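PDB 5TE9: response regulator receiver protein, which probably acts in two-component signalling as a CheY-like receiver domain, switched by phosphorylation of an aspartate. Local coordinates for residues M56-R61 with S66-P71. Numbering follows the deposited sequence.
Sequences MEFLRR and SDAPRP
Ala-68 sets its methyl group squarely over the ring of Phe-58: CB of Ala-68 lies 3.6 Å from the centroid of the Phe-58 ring and 13° off its normal, which meets the criterion for a CH-pi contact. The ring reaches this methyl because CG of Phe-58 stands anti to the backbone N (chi1 -162°), which swings the ring toward 66-71. Pro-69 adds its CD at 3.8 Å from CZ of Phe-58, while Pro-71 meets the ring more distantly, near its plane. The same proline also receives Leu-59, whose CD2 is 3.7 Å from CG of Pro-71, the two side chains crossing at about a right angle. Leu-21 of strand 19-23 touches Phe-58, Leu-59 and Pro-71, tying this compact apolar part to the central parallel sheet.

Toward solvent the packing gives way to exposed, long side chains. Arg-61, with positive phi, is the first residue to leave the helical path after helix 52-60, in a Schellman motif. Its chain runs past Ala-68, with CD 3.1 Å from Ala-68 O, then bends at chi3, and CG of Arg-70 lies over one face of the guanidinium. The two guanidinium planes are 81° apart and their charged atoms do not touch. Back at the Arg-61 backbone, CA of Ser-66 approaches Arg-61 O at 3.3 Å in a nearly straight CA-H...O contact.

Direct hydrogen bonding between 56-61 and 66-71 is absent; one water donates to both Phe-58 O, at 3.3 Å, and Pro-69 O, at 2.8 Å. The connection from helix 52-60 to strand 71-76 of this receiver fold is therefore held here chiefly by apolar packing, with water joining two carbonyls that cannot bond to each other.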
loop_
_atom_site.group_PDB
_atom_site.type_symbol
_atom_site.label_atom_id
_atom_site.label_comp_id
_atom_site.label_asym_id
_atom_site.label_seq_id
_atom_site.Cartn_x
_atom_site.Cartn_y
_atom_site.Cartn_z
ATOM N N MET A 56 -26.579 -7.908 -1.178
ATOM C CA MET A 56 -27.345 -7.886 0.061
ATOM C C MET A 56 -27.295 -9.230 0.781
ATOM O O MET A 56 -27.350 -9.271 2.014
ATOM C CB MET A 56 -28.789 -7.481 -0.229
ATOM C CG MET A 56 -28.894 -6.128 -0.898
ATOM S SD MET A 56 -27.943 -4.879 -0.005
ATOM C CE MET A 56 -28.808 -4.873 1.569
ATOM N N GLU A 57 -27.200 -10.332 0.039
ATOM C CA GLU A 57 -27.017 -11.631 0.678
ATOM C C GLU A 57 -25.719 -11.664 1.477
ATOM O O GLU A 57 -25.661 -12.244 2.567
ATOM C CB GLU A 57 -27.022 -12.731 -0.381
ATOM C CG GLU A 57 -28.202 -13.670 -0.318
ATOM C CD GLU A 57 -28.322 -14.544 -1.554
ATOM O OE1 GLU A 57 -27.324 -14.693 -2.294
ATOM O OE2 GLU A 57 -29.429 -15.082 -1.786
ATOM N N PHE A 58 -24.670 -11.041 0.937
ATOM C CA PHE A 58 -23.390 -10.954 1.630
ATOM C C PHE A 58 -23.490 -10.097 2.886
ATOM O O PHE A 58 -23.143 -10.541 3.984
ATOM C CB PHE A 58 -22.349 -10.374 0.685
ATOM C CG PHE A 58 -20.936 -10.632 1.110
ATOM C CD1 PHE A 58 -20.313 -11.825 0.781
ATOM C CD2 PHE A 58 -20.239 -9.689 1.840
ATOM C CE1 PHE A 58 -19.005 -12.064 1.171
ATOM C CE2 PHE A 58 -18.933 -9.920 2.230
ATOM C CZ PHE A 58 -18.316 -11.109 1.899
ATOM N N LEU A 59 -23.967 -8.859 2.739
ATOM C CA LEU A 59 -24.058 -7.954 3.879
ATOM C C LEU A 59 -24.906 -8.552 4.995
ATOM O O LEU A 59 -24.477 -8.617 6.155
ATOM C CB LEU A 59 -24.620 -6.611 3.416
ATOM C CG LEU A 59 -23.658 -5.992 2.396
ATOM C CD1 LEU A 59 -24.254 -4.753 1.776
ATOM C CD2 LEU A 59 -22.305 -5.691 3.052
ATOM N N ARG A 60 -26.111 -9.015 4.659
ATOM C CA ARG A 60 -26.978 -9.601 5.667
ATOM C C ARG A 60 -26.484 -10.964 6.129
ATOM O O ARG A 60 -26.993 -11.488 7.126
ATOM C CB ARG A 60 -28.407 -9.696 5.117
ATOM C CG ARG A 60 -28.905 -8.389 4.516
ATOM C CD ARG A 60 -30.315 -8.518 3.980
ATOM N NE ARG A 60 -30.794 -7.287 3.350
ATOM C CZ ARG A 60 -31.206 -6.211 4.017
ATOM N NH1 ARG A 60 -31.186 -6.202 5.342
ATOM N NH2 ARG A 60 -31.632 -5.140 3.358
ATOM N N ARG A 61 -25.504 -11.538 5.432
ATOM C CA ARG A 61 -24.916 -12.828 5.789
ATOM C C ARG A 61 -25.991 -13.909 5.833
ATOM O O ARG A 61 -26.178 -14.601 6.835
ATOM C CB ARG A 61 -24.131 -12.721 7.103
ATOM C CG ARG A 61 -23.091 -11.578 7.039
ATOM C CD ARG A 61 -22.202 -11.447 8.263
ATOM N NE ARG A 61 -22.903 -10.878 9.404
ATOM C CZ ARG A 61 -22.305 -10.527 10.535
ATOM N NH1 ARG A 61 -20.995 -10.682 10.658
ATOM N NH2 ARG A 61 -23.008 -10.019 11.538
ATOM N N SER A 66 -23.963 -17.162 4.555
ATOM C CA SER A 66 -24.310 -17.173 5.969
ATOM C C SER A 66 -23.104 -16.953 6.872
ATOM O O SER A 66 -23.279 -16.555 8.028
ATOM C CB SER A 66 -24.990 -18.490 6.324
ATOM O OG SER A 66 -24.133 -19.582 6.041
ATOM N N ASP A 67 -21.884 -17.190 6.375
ATOM C CA ASP A 67 -20.665 -16.970 7.145
ATOM C C ASP A 67 -19.763 -15.928 6.498
ATOM O O ASP A 67 -18.543 -15.984 6.634
ATOM C CB ASP A 67 -19.908 -18.279 7.340
ATOM C CG ASP A 67 -20.435 -19.086 8.512
ATOM O OD1 ASP A 67 -20.386 -18.581 9.661
ATOM O OD2 ASP A 67 -20.905 -20.220 8.279
ATOM N N ALA A 68 -20.345 -14.968 5.795
ATOM C CA ALA A 68 -19.554 -13.883 5.246
ATOM C C ALA A 68 -18.990 -13.026 6.375
ATOM O O ALA A 68 -19.616 -12.878 7.425
ATOM C CB ALA A 68 -20.394 -13.009 4.315
ATOM N N PRO A 69 -17.805 -12.457 6.187
ATOM C CA PRO A 69 -17.311 -11.448 7.128
ATOM C C PRO A 69 -17.884 -10.088 6.779
ATOM O O PRO A 69 -18.119 -9.776 5.613
ATOM C CB PRO A 69 -15.791 -11.476 6.905
ATOM C CG PRO A 69 -15.558 -12.382 5.704
ATOM C CD PRO A 69 -16.877 -12.656 5.070
ATOM N N ARG A 70 -18.131 -9.281 7.808
ATOM C CA ARG A 70 -18.483 -7.888 7.580
ATOM C C ARG A 70 -17.376 -7.219 6.780
ATOM O O ARG A 70 -16.204 -7.317 7.157
ATOM C CB ARG A 70 -18.660 -7.141 8.898
ATOM C CG ARG A 70 -19.803 -7.616 9.757
ATOM C CD ARG A 70 -19.937 -6.727 10.986
ATOM N NE ARG A 70 -19.779 -5.307 10.666
ATOM C CZ ARG A 70 -20.695 -4.569 10.041
ATOM N NH1 ARG A 70 -21.842 -5.115 9.645
ATOM N NH2 ARG A 70 -20.461 -3.283 9.806
ATOM N N PRO A 71 -17.686 -6.555 5.673
ATOM C CA PRO A 71 -16.671 -5.765 4.984
ATOM C C PRO A 71 -16.402 -4.462 5.720
ATOM O O PRO A 71 -17.250 -3.946 6.451
ATOM C CB PRO A 71 -17.293 -5.504 3.605
ATOM C CG PRO A 71 -18.745 -5.487 3.880
ATOM C CD PRO A 71 -18.984 -6.512 4.982
HETATM O O HOH W 1 -20.839 -9.124 5.792
#